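Local coordinates for protein CS1 fimbrial subunit A (Escherichia coli, PDB 4HJI) that is the chaperone-usher pilin that builds CS1 pili, the filaments with which enterotoxigenic bacteria colonise the host epithelium, at residues 62-73 against 150-158; 85-95 against 126-137. All coordinates share one frame; numbering follows the deposited sequence. Where two conformers were deposited one is given.

Contact 1. Residues 62-73 against 150-158; sequences NDSDKGVVVKLS and VSIILTKST
The side-chain amide of Asn62 is met by Lys156 in the carbonyl plane. NZ of Lys156 gives a hydrogen bond of 2.9 Å to a lone pair of Asn62 OD1. The lysine chain bends at chi3 (43°), which turns its amine toward the amide, and the two side chains cross at about a right angle. Asp63 touches Lys156 through its methylene, CB being 3.8 Å from Lys156 CD. The Asp63 carboxylate is met from above its plane, where OD1 accepts from the backbone N of Asp65, an Asx turn within a type I turn. Lys66 lies over the Lys156 chain, with its CB a tight 3.4 Å from Lys156 CG.

Beyond Gly67, strands 68-72 and 150-156 pair antiparallel. Val69 with Thr155 and Lys71 with Ile153 are the hydrogen-bonded pairs. Val70, Leu72, Ile152 and Leu154 share the buried face. There Val70 CG1 lies beside Ile152 CG2 at 3.9 Å. On the other face, Lys71 runs extended across Ile153, and its CE reaches Ile153 CD1 at 3.6 Å. Ser151 OG is hydrogen-bonded to Glu164 of the next strand.

The contact has an apolar face, packed into the interior of this pilin domain, and a polar loop end. There the amide oxygen of Asn62 receives the amine of Lys156, whose charge probably also feels Asp63.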
loop_
_atom_site.group_PDB
_atom_site.type_symbol
_atom_site.label_atom_id
_atom_site.label_comp_id
_atom_site.label_asym_id
_atom_site.label_seq_id
_atom_site.Cartn_x
_atom_site.Cartn_y
_atom_site.Cartn_z
ATOM N N ASN A 62 -9.585 -4.143 -17.598
ATOM C CA ASN A 62 -10.371 -4.350 -18.812
ATOM C C ASN A 62 -9.534 -4.354 -20.091
ATOM O O ASN A 62 -10.096 -4.415 -21.179
ATOM C CB ASN A 62 -11.495 -3.308 -18.925
ATOM C CG ASN A 62 -10.996 -1.927 -19.304
ATOM O OD1 ASN A 62 -9.802 -1.715 -19.572
ATOM N ND2 ASN A 62 -11.916 -0.969 -19.326
ATOM N N ASP A 63 -8.209 -4.279 -19.953
ATOM C CA ASP A 63 -7.300 -4.408 -21.091
ATOM C C ASP A 63 -5.983 -5.051 -20.672
ATOM O O ASP A 63 -5.106 -4.411 -20.073
ATOM C CB ASP A 63 -7.049 -3.063 -21.770
ATOM C CG ASP A 63 -6.323 -3.205 -23.112
ATOM O OD1 ASP A 63 -5.829 -4.307 -23.448
ATOM O OD2 ASP A 63 -6.247 -2.200 -23.848
ATOM N N SER A 64 -5.856 -6.324 -21.031
ATOM C CA SER A 64 -4.707 -7.141 -20.680
ATOM C C SER A 64 -3.438 -6.795 -21.475
ATOM O O SER A 64 -2.354 -7.283 -21.148
ATOM C CB SER A 64 -5.054 -8.617 -20.876
ATOM O OG SER A 64 -3.888 -9.415 -20.828
ATOM N N ASP A 65 -3.581 -5.977 -22.518
ATOM C CA ASP A 65 -2.434 -5.476 -23.277
ATOM C C ASP A 65 -1.750 -4.319 -22.568
ATOM O O ASP A 65 -0.579 -4.032 -22.833
ATOM C CB ASP A 65 -2.863 -5.010 -24.673
ATOM C CG ASP A 65 -2.989 -6.152 -25.664
ATOM O OD1 ASP A 65 -2.803 -7.328 -25.279
ATOM O OD2 ASP A 65 -3.271 -5.865 -26.847
ATOM N N LYS A 66 -2.495 -3.641 -21.702
ATOM C CA LYS A 66 -1.973 -2.523 -20.921
ATOM C C LYS A 66 -1.445 -2.987 -19.564
ATOM O O LYS A 66 -1.931 -3.969 -18.974
ATOM C CB LYS A 66 -3.057 -1.452 -20.706
ATOM C CG LYS A 66 -3.073 -0.326 -21.730
ATOM C CD LYS A 66 -3.259 -0.839 -23.135
ATOM C CE LYS A 66 -3.178 0.276 -24.163
ATOM N NZ LYS A 66 -3.141 -0.294 -25.532
ATOM N N GLY A 67 -0.446 -2.261 -19.075
ATOM C CA GLY A 67 0.051 -2.431 -17.724
ATOM C C GLY A 67 -0.695 -1.512 -16.780
ATOM O O GLY A 67 -1.800 -1.031 -17.095
ATOM N N VAL A 68 -0.118 -1.275 -15.613
ATOM C CA VAL A 68 -0.710 -0.330 -14.667
ATOM C C VAL A 68 0.353 0.590 -14.106
ATOM O O VAL A 68 1.511 0.199 -13.962
ATOM C CB VAL A 68 -1.483 -1.008 -13.513
ATOM C CG1 VAL A 68 -2.646 -1.796 -14.089
ATOM C CG2 VAL A 68 -0.576 -1.874 -12.646
ATOM N N VAL A 69 -0.058 1.817 -13.822
ATOM C CA VAL A 69 0.790 2.799 -13.183
ATOM C C VAL A 69 0.320 2.889 -11.756
ATOM O O VAL A 69 -0.876 3.024 -11.513
ATOM C CB VAL A 69 0.633 4.174 -13.858
ATOM C CG1 VAL A 69 1.469 5.231 -13.162
ATOM C CG2 VAL A 69 0.956 4.061 -15.336
ATOM N N VAL A 70 1.254 2.799 -10.820
ATOM C CA VAL A 70 0.941 2.770 -9.403
ATOM C C VAL A 70 1.762 3.795 -8.662
ATOM O O VAL A 70 2.985 3.894 -8.855
ATOM C CB VAL A 70 1.236 1.404 -8.792
ATOM C CG1 VAL A 70 0.647 1.306 -7.393
ATOM C CG2 VAL A 70 0.656 0.316 -9.681
ATOM N N LYS A 71 1.100 4.549 -7.807
ATOM C CA LYS A 71 1.765 5.550 -7.004
ATOM C C LYS A 71 1.011 5.764 -5.710
ATOM O O LYS A 71 -0.081 5.220 -5.539
ATOM C CB LYS A 71 1.860 6.869 -7.787
ATOM C CG LYS A 71 0.515 7.517 -8.042
ATOM C CD LYS A 71 0.619 8.735 -8.945
ATOM C CE LYS A 71 -0.712 9.461 -8.954
ATOM N NZ LYS A 71 -0.833 10.532 -9.967
ATOM N N LEU A 72 1.607 6.539 -4.809
ATOM C CA LEU A 72 0.949 7.006 -3.586
ATOM C C LEU A 72 0.504 8.440 -3.803
ATOM O O LEU A 72 1.146 9.191 -4.504
ATOM C CB LEU A 72 1.911 6.964 -2.404
ATOM C CG LEU A 72 2.530 5.598 -2.131
ATOM C CD1 LEU A 72 3.695 5.688 -1.144
ATOM C CD2 LEU A 72 1.478 4.620 -1.649
ATOM N N SER A 73 -0.611 8.833 -3.202
ATOM C CA SER A 73 -1.080 10.212 -3.351
ATOM C C SER A 73 -0.319 11.161 -2.432
ATOM O O SER A 73 -0.375 12.370 -2.611
ATOM C CB SER A 73 -2.569 10.300 -3.023
ATOM O OG SER A 73 -2.735 10.220 -1.632
ATOM N N VAL A 150 -2.518 5.382 4.132
ATOM C CA VAL A 150 -1.808 4.978 2.934
ATOM C C VAL A 150 -2.815 5.076 1.793
ATOM O O VAL A 150 -3.893 4.437 1.848
ATOM C CB VAL A 150 -1.281 3.547 3.085
ATOM C CG1 VAL A 150 -0.880 2.971 1.737
ATOM C CG2 VAL A 150 -0.150 3.536 4.100
ATOM N N SER A 151 -2.489 5.892 0.785
ATOM C CA SER A 151 -3.417 6.183 -0.309
ATOM C C SER A 151 -2.758 5.801 -1.614
ATOM O O SER A 151 -1.783 6.446 -2.040
ATOM C CB SER A 151 -3.782 7.659 -0.292
ATOM O OG SER A 151 -4.562 8.060 -1.425
ATOM N N ILE A 152 -3.261 4.740 -2.223
ATOM C CA ILE A 152 -2.643 4.126 -3.399
ATOM C C ILE A 152 -3.516 4.494 -4.587
ATOM O O ILE A 152 -4.761 4.397 -4.553
ATOM C CB ILE A 152 -2.529 2.600 -3.259
ATOM C CG1 ILE A 152 -1.597 2.233 -2.094
ATOM C CG2 ILE A 152 -1.994 1.957 -4.531
ATOM C CD1 ILE A 152 -1.830 0.843 -1.543
ATOM N N ILE A 153 -2.870 4.948 -5.642
ATOM C CA ILE A 153 -3.549 5.329 -6.858
ATOM C C ILE A 153 -3.079 4.410 -7.965
ATOM O O ILE A 153 -1.854 4.228 -8.147
ATOM C CB ILE A 153 -3.246 6.780 -7.271
ATOM C CG1 ILE A 153 -3.710 7.752 -6.190
ATOM C CG2 ILE A 153 -3.932 7.092 -8.588
ATOM C CD1 ILE A 153 -3.089 9.115 -6.293
ATOM N N LEU A 154 -4.036 3.838 -8.692
ATOM C CA LEU A 154 -3.746 2.967 -9.833
ATOM C C LEU A 154 -4.483 3.495 -11.052
ATOM O O LEU A 154 -5.645 3.906 -10.959
ATOM C CB LEU A 154 -4.181 1.517 -9.582
ATOM C CG LEU A 154 -3.557 0.756 -8.401
ATOM C CD1 LEU A 154 -4.482 0.736 -7.198
ATOM C CD2 LEU A 154 -3.206 -0.653 -8.830
ATOM N N THR A 155 -3.788 3.494 -12.191
ATOM C CA THR A 155 -4.382 3.774 -13.492
ATOM C C THR A 155 -3.899 2.722 -14.467
ATOM O O THR A 155 -2.804 2.195 -14.319
ATOM C CB THR A 155 -3.963 5.140 -14.080
ATOM O OG1 THR A 155 -2.593 5.092 -14.500
ATOM C CG2 THR A 155 -4.134 6.249 -13.068
ATOM N N LYS A 156 -4.694 2.443 -15.484
ATOM C CA LYS A 156 -4.238 1.633 -16.601
ATOM C C LYS A 156 -3.208 2.449 -17.369
ATOM O O LYS A 156 -3.382 3.657 -17.530
ATOM C CB LYS A 156 -5.423 1.293 -17.506
ATOM C CG LYS A 156 -5.134 0.252 -18.571
ATOM C CD LYS A 156 -6.371 -0.140 -19.371
ATOM C CE LYS A 156 -7.245 1.048 -19.766
ATOM N NZ LYS A 156 -8.437 0.644 -20.562
ATOM N N SER A 157 -2.144 1.804 -17.834
ATOM C CA SER A 157 -1.160 2.487 -18.696
ATOM C C SER A 157 -1.844 3.124 -19.906
ATOM O O SER A 157 -2.725 2.514 -20.505
ATOM C CB SER A 157 -0.092 1.504 -19.184
ATOM O OG SER A 157 0.696 1.048 -18.106
ATOM N N THR A 158 -1.423 4.348 -20.241
ATOM C CA THR A 158 -1.991 5.169 -21.335
ATOM C C THR A 158 -3.376 5.774 -21.064
ATOM O O THR A 158 -3.919 6.501 -21.901
ATOM C CB THR A 158 -2.018 4.429 -22.698
ATOM O OG1 THR A 158 -3.087 3.474 -22.722
ATOM C CG2 THR A 158 -0.684 3.732 -22.967
#

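Contact 2. Residues 85-95 against 126-137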
loop_
_atom_site.group_PDB
_atom_site.type_symbol
_atom_site.label_atom_id
_atom_site.label_comp_id
_atom_site.label_asym_id
_atom_site.label_seq_id
_atom_site.Cartn_x
_atom_site.Cartn_y
_atom_site.Cartn_z
ATOM N N THR A 85 3.079 15.940 15.632
ATOM C CA THR A 85 4.401 16.331 15.155
ATOM C C THR A 85 5.354 15.134 15.193
ATOM O O THR A 85 6.297 15.065 14.406
ATOM C CB THR A 85 4.973 17.509 15.974
ATOM O OG1 THR A 85 4.008 18.563 16.064
ATOM C CG2 THR A 85 6.227 18.062 15.320
ATOM N N LEU A 86 5.085 14.185 16.092
ATOM C CA LEU A 86 5.895 12.985 16.239
ATOM C C LEU A 86 5.446 11.917 15.229
ATOM O O LEU A 86 4.332 11.389 15.316
ATOM C CB LEU A 86 5.767 12.462 17.663
ATOM C CG LEU A 86 6.753 11.381 18.050
ATOM C CD1 LEU A 86 8.132 12.001 18.197
ATOM C CD2 LEU A 86 6.316 10.730 19.348
ATOM N N GLN A 87 6.319 11.600 14.277
ATOM C CA GLN A 87 5.912 10.912 13.062
ATOM C C GLN A 87 6.839 9.759 12.694
ATOM O O GLN A 87 8.078 9.877 12.782
ATOM C CB GLN A 87 5.820 11.922 11.922
ATOM C CG GLN A 87 4.643 12.891 12.032
ATOM C CD GLN A 87 4.616 13.928 10.919
ATOM O OE1 GLN A 87 5.362 13.832 9.947
ATOM N NE2 GLN A 87 3.759 14.924 11.060
ATOM N N ILE A 88 6.239 8.648 12.268
ATOM C CA ILE A 88 6.968 7.447 11.843
ATOM C C ILE A 88 6.773 7.303 10.335
ATOM O O ILE A 88 5.641 7.183 9.870
ATOM C CB ILE A 88 6.434 6.172 12.543
ATOM C CG1 ILE A 88 6.554 6.292 14.063
ATOM C CG2 ILE A 88 7.154 4.930 12.020
ATOM C CD1 ILE A 88 5.847 5.187 14.826
ATOM N N PRO A 89 7.874 7.328 9.545
ATOM C CA PRO A 89 7.702 7.204 8.095
ATOM C C PRO A 89 7.266 5.803 7.667
ATOM O O PRO A 89 7.623 4.812 8.310
ATOM C CB PRO A 89 9.096 7.536 7.539
ATOM C CG PRO A 89 9.994 7.128 8.631
ATOM C CD PRO A 89 9.301 7.431 9.918
ATOM N N VAL A 90 6.456 5.734 6.615
ATOM C CA VAL A 90 5.942 4.461 6.108
ATOM C C VAL A 90 6.416 4.282 4.681
ATOM O O VAL A 90 6.383 5.241 3.892
ATOM C CB VAL A 90 4.395 4.430 6.125
ATOM C CG1 VAL A 90 3.836 3.194 5.405
ATOM C CG2 VAL A 90 3.871 4.461 7.557
ATOM N N SER A 91 6.880 3.067 4.379
ATOM C CA SER A 91 7.249 2.637 3.043
ATOM C C SER A 91 6.226 1.629 2.551
ATOM O O SER A 91 5.687 0.842 3.341
ATOM C CB SER A 91 8.647 2.001 3.075
ATOM O OG SER A 91 9.636 2.985 3.332
ATOM N N VAL A 92 5.926 1.670 1.255
ATOM C CA VAL A 92 4.995 0.750 0.636
ATOM C C VAL A 92 5.613 0.146 -0.605
ATOM O O VAL A 92 6.196 0.867 -1.423
ATOM C CB VAL A 92 3.676 1.460 0.249
ATOM C CG1 VAL A 92 2.694 0.453 -0.301
ATOM C CG2 VAL A 92 3.129 2.221 1.434
ATOM N N ASN A 93 5.575 -1.182 -0.687
ATOM C CA ASN A 93 6.116 -1.900 -1.842
ATOM C C ASN A 93 4.960 -2.599 -2.537
ATOM O O ASN A 93 4.047 -3.088 -1.881
ATOM C CB ASN A 93 7.145 -2.985 -1.452
ATOM C CG ASN A 93 8.456 -2.441 -0.926
ATOM O OD1 ASN A 93 8.558 -1.309 -0.468
ATOM N ND2 ASN A 93 9.491 -3.258 -1.016
ATOM N N PHE A 94 5.005 -2.639 -3.859
ATOM C CA PHE A 94 4.007 -3.345 -4.642
ATOM C C PHE A 94 4.696 -4.097 -5.756
ATOM O O PHE A 94 5.541 -3.537 -6.457
ATOM C CB PHE A 94 2.960 -2.387 -5.240
ATOM C CG PHE A 94 1.943 -3.090 -6.083
ATOM C CD1 PHE A 94 1.870 -2.888 -7.442
ATOM C CD2 PHE A 94 1.042 -3.978 -5.495
ATOM C CE1 PHE A 94 0.929 -3.555 -8.217
ATOM C CE2 PHE A 94 0.115 -4.659 -6.261
ATOM C CZ PHE A 94 0.051 -4.454 -7.619
ATOM N N ALA A 95 4.351 -5.374 -5.910
ATOM C CA ALA A 95 4.947 -6.191 -6.962
ATOM C C ALA A 95 6.467 -6.119 -6.921
ATOM O O ALA A 95 7.116 -6.118 -7.970
ATOM C CB ALA A 95 4.430 -5.729 -8.324
ATOM N N LYS A 126 2.423 -8.979 -4.234
ATOM C CA LYS A 126 2.544 -8.590 -2.844
ATOM C C LYS A 126 2.433 -7.080 -2.689
ATOM O O LYS A 126 3.119 -6.327 -3.375
ATOM C CB LYS A 126 3.853 -9.122 -2.259
ATOM C CG LYS A 126 3.860 -10.632 -2.204
ATOM C CD LYS A 126 5.144 -11.230 -1.635
ATOM C CE LYS A 126 5.022 -12.746 -1.560
ATOM N NZ LYS A 126 3.699 -13.162 -1.023
ATOM N N LEU A 127 1.550 -6.647 -1.793
ATOM C CA LEU A 127 1.494 -5.277 -1.340
ATOM C C LEU A 127 1.927 -5.244 0.123
ATOM O O LEU A 127 1.270 -5.844 0.974
ATOM C CB LEU A 127 0.067 -4.733 -1.488
ATOM C CG LEU A 127 -0.170 -3.330 -0.930
ATOM C CD1 LEU A 127 0.579 -2.249 -1.704
ATOM C CD2 LEU A 127 -1.655 -3.013 -0.951
ATOM N N SER A 128 3.040 -4.577 0.430
ATOM C CA SER A 128 3.583 -4.553 1.808
ATOM C C SER A 128 3.719 -3.136 2.367
ATOM O O SER A 128 4.196 -2.227 1.677
ATOM C CB SER A 128 4.957 -5.255 1.891
ATOM O OG SER A 128 5.606 -4.957 0.675
ATOM N N ILE A 129 3.323 -2.983 3.628
ATOM C CA ILE A 129 3.358 -1.711 4.355
ATOM C C ILE A 129 4.391 -1.843 5.475
ATOM O O ILE A 129 4.299 -2.778 6.268
ATOM C CB ILE A 129 1.948 -1.357 4.899
ATOM C CG1 ILE A 129 0.999 -1.186 3.718
ATOM C CG2 ILE A 129 2.003 -0.114 5.780
ATOM C CD1 ILE A 129 -0.435 -1.014 4.119
ATOM N N HIS A 130 5.318 -0.887 5.543
ATOM C CA HIS A 130 6.559 -0.939 6.371
ATOM C C HIS A 130 6.709 0.365 7.169
ATOM O O HIS A 130 7.349 1.313 6.677
ATOM C CB HIS A 130 7.841 -1.120 5.518
ATOM C CG HIS A 130 7.804 -2.276 4.568
ATOM N ND1 HIS A 130 8.241 -3.532 4.917
ATOM C CD2 HIS A 130 7.357 -2.374 3.291
ATOM C CE1 HIS A 130 8.074 -4.356 3.899
ATOM N NE2 HIS A 130 7.545 -3.678 2.900
ATOM N N ALA A 131 6.205 0.418 8.399
ATOM C CA ALA A 131 6.473 1.570 9.294
ATOM C C ALA A 131 7.848 1.421 9.917
ATOM O O ALA A 131 8.109 0.415 10.563
ATOM C CB ALA A 131 5.445 1.667 10.393
ATOM N N ASP A 132 8.712 2.423 9.732
ATOM C CA ASP A 132 10.082 2.364 10.213
ATOM C C ASP A 132 10.334 3.227 11.456
ATOM O O ASP A 132 10.584 4.428 11.370
ATOM C CB ASP A 132 10.988 2.812 9.092
ATOM C CG ASP A 132 12.435 2.799 9.485
ATOM O OD1 ASP A 132 12.757 2.264 10.573
ATOM O OD2 ASP A 132 13.239 3.332 8.704
ATOM N N ALA A 133 10.260 2.600 12.624
ATOM C CA ALA A 133 10.363 3.345 13.871
ATOM C C ALA A 133 11.812 3.722 14.180
ATOM O O ALA A 133 12.069 4.467 15.117
ATOM C CB ALA A 133 9.722 2.565 15.019
ATOM N N THR A 134 12.765 3.233 13.393
ATOM C CA THR A 134 14.140 3.738 13.527
ATOM C C THR A 134 14.329 5.154 12.956
ATOM O O THR A 134 15.369 5.776 13.208
ATOM C CB THR A 134 15.180 2.809 12.881
ATOM O OG1 THR A 134 15.128 2.933 11.456
ATOM C CG2 THR A 134 14.934 1.368 13.269
ATOM N N ARG A 135 13.352 5.643 12.190
ATOM C CA ARG A 135 13.415 6.984 11.586
ATOM C C ARG A 135 12.290 7.936 12.036
ATOM O O ARG A 135 11.881 8.814 11.282
ATOM C CB ARG A 135 13.446 6.872 10.056
ATOM C CG ARG A 135 14.796 6.405 9.524
ATOM C CD ARG A 135 14.859 6.487 8.008
ATOM N NE ARG A 135 16.170 6.116 7.470
ATOM C CZ ARG A 135 16.632 4.869 7.380
ATOM N NH1 ARG A 135 15.908 3.840 7.808
ATOM N NH2 ARG A 135 17.838 4.652 6.870
ATOM N N VAL A 136 11.838 7.786 13.277
ATOM C CA VAL A 136 10.863 8.719 13.856
ATOM C C VAL A 136 11.376 10.155 13.794
ATOM O O VAL A 136 12.567 10.401 13.986
ATOM C CB VAL A 136 10.519 8.373 15.321
ATOM C CG1 VAL A 136 9.343 9.211 15.832
ATOM C CG2 VAL A 136 10.202 6.892 15.453
ATOM N N THR A 137 10.484 11.090 13.474
ATOM C CA THR A 137 10.820 12.516 13.373
ATOM C C THR A 137 9.918 13.318 14.296
ATOM O O THR A 137 8.826 12.873 14.632
ATOM C CB THR A 137 10.598 13.082 11.949
ATOM O OG1 THR A 137 9.189 13.226 11.682
ATOM C CG2 THR A 137 11.224 12.188 10.902
HETATM O O HOH W 1 8.117 13.074 8.924
#
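Strands 87-94 and 126-131 run antiparallel, their axes 4.5 Å apart at closest and at 160° to each other. Ser91 with His130 and Asn93 with Ser128 are hydrogen-bonded pairs. At one end Ala95 N bonds to Lys126 O, and at the other Asp132 N bonds to Pro89 O at 3.0 Å. Residues 132-135 then turn out of the strand, and the chain returns for a single bridge, Gln87 with Thr137.

Val90, Val92, Phe94, Leu127, Ile129 and Ala131 line the buried face. Leu127 holds its CG anti to the backbone N (chi1 175°), which brings CD1 to 3.7 Å from Val92 CG1. Val90 CG1 meets Ile129 CG2 at 3.8 Å.

Ser91, Asn93, Ser128 and His130 form the opposite, polar face. His130 turns its ring edge to Ser91 O, with CD2 3.6 Å away. Beyond the end of strand 126-131, a water links Gln87 OE1 and Thr137 OG1. Asp132 OD1 accepts from Thr134 OG1 and from Thr134 N, the latter making an Asx turn. OD2 takes NH1 of Arg135 in a salt bridge of 2.9 Å, in the guanidinium plane. An alanine in place of Asp132 would probably leave Arg135 without its charge partner and Thr134 without the acceptor of its N and OG1.

Apolar packing and backbone bonds thus join strands 87-94 and 119-131 in what is probably the immunoglobulin-like sandwich of chaperone-usher pilins. The turn at 132-135 is held by the Asp132 carboxylate together with a backbone bond from Arg135 N to Asp132 O.

After strands 25-29, 38-44 and 49-61 the chain enters residues 62-73 and the rest of strand 68-80. It then turns back into 85-95. After the short strands and the helix 108-111 it reaches 126-137, where contact 2 closes its loop. Strand 144-156 follows, and residues 150-158 close the longer loop of contact 1. Contact 2 therefore nests within contact 1, and the two do not cross. Their centres are 21 Å apart, on opposite sides of the chain's centre. Their buried faces still meet: Ile152 CD1 packs on Leu127 CD2 at 3.9 Å, and Val70 CG2 on Phe94 CD1 at 4.1 Å. Together they tie four strands round one apolar interior.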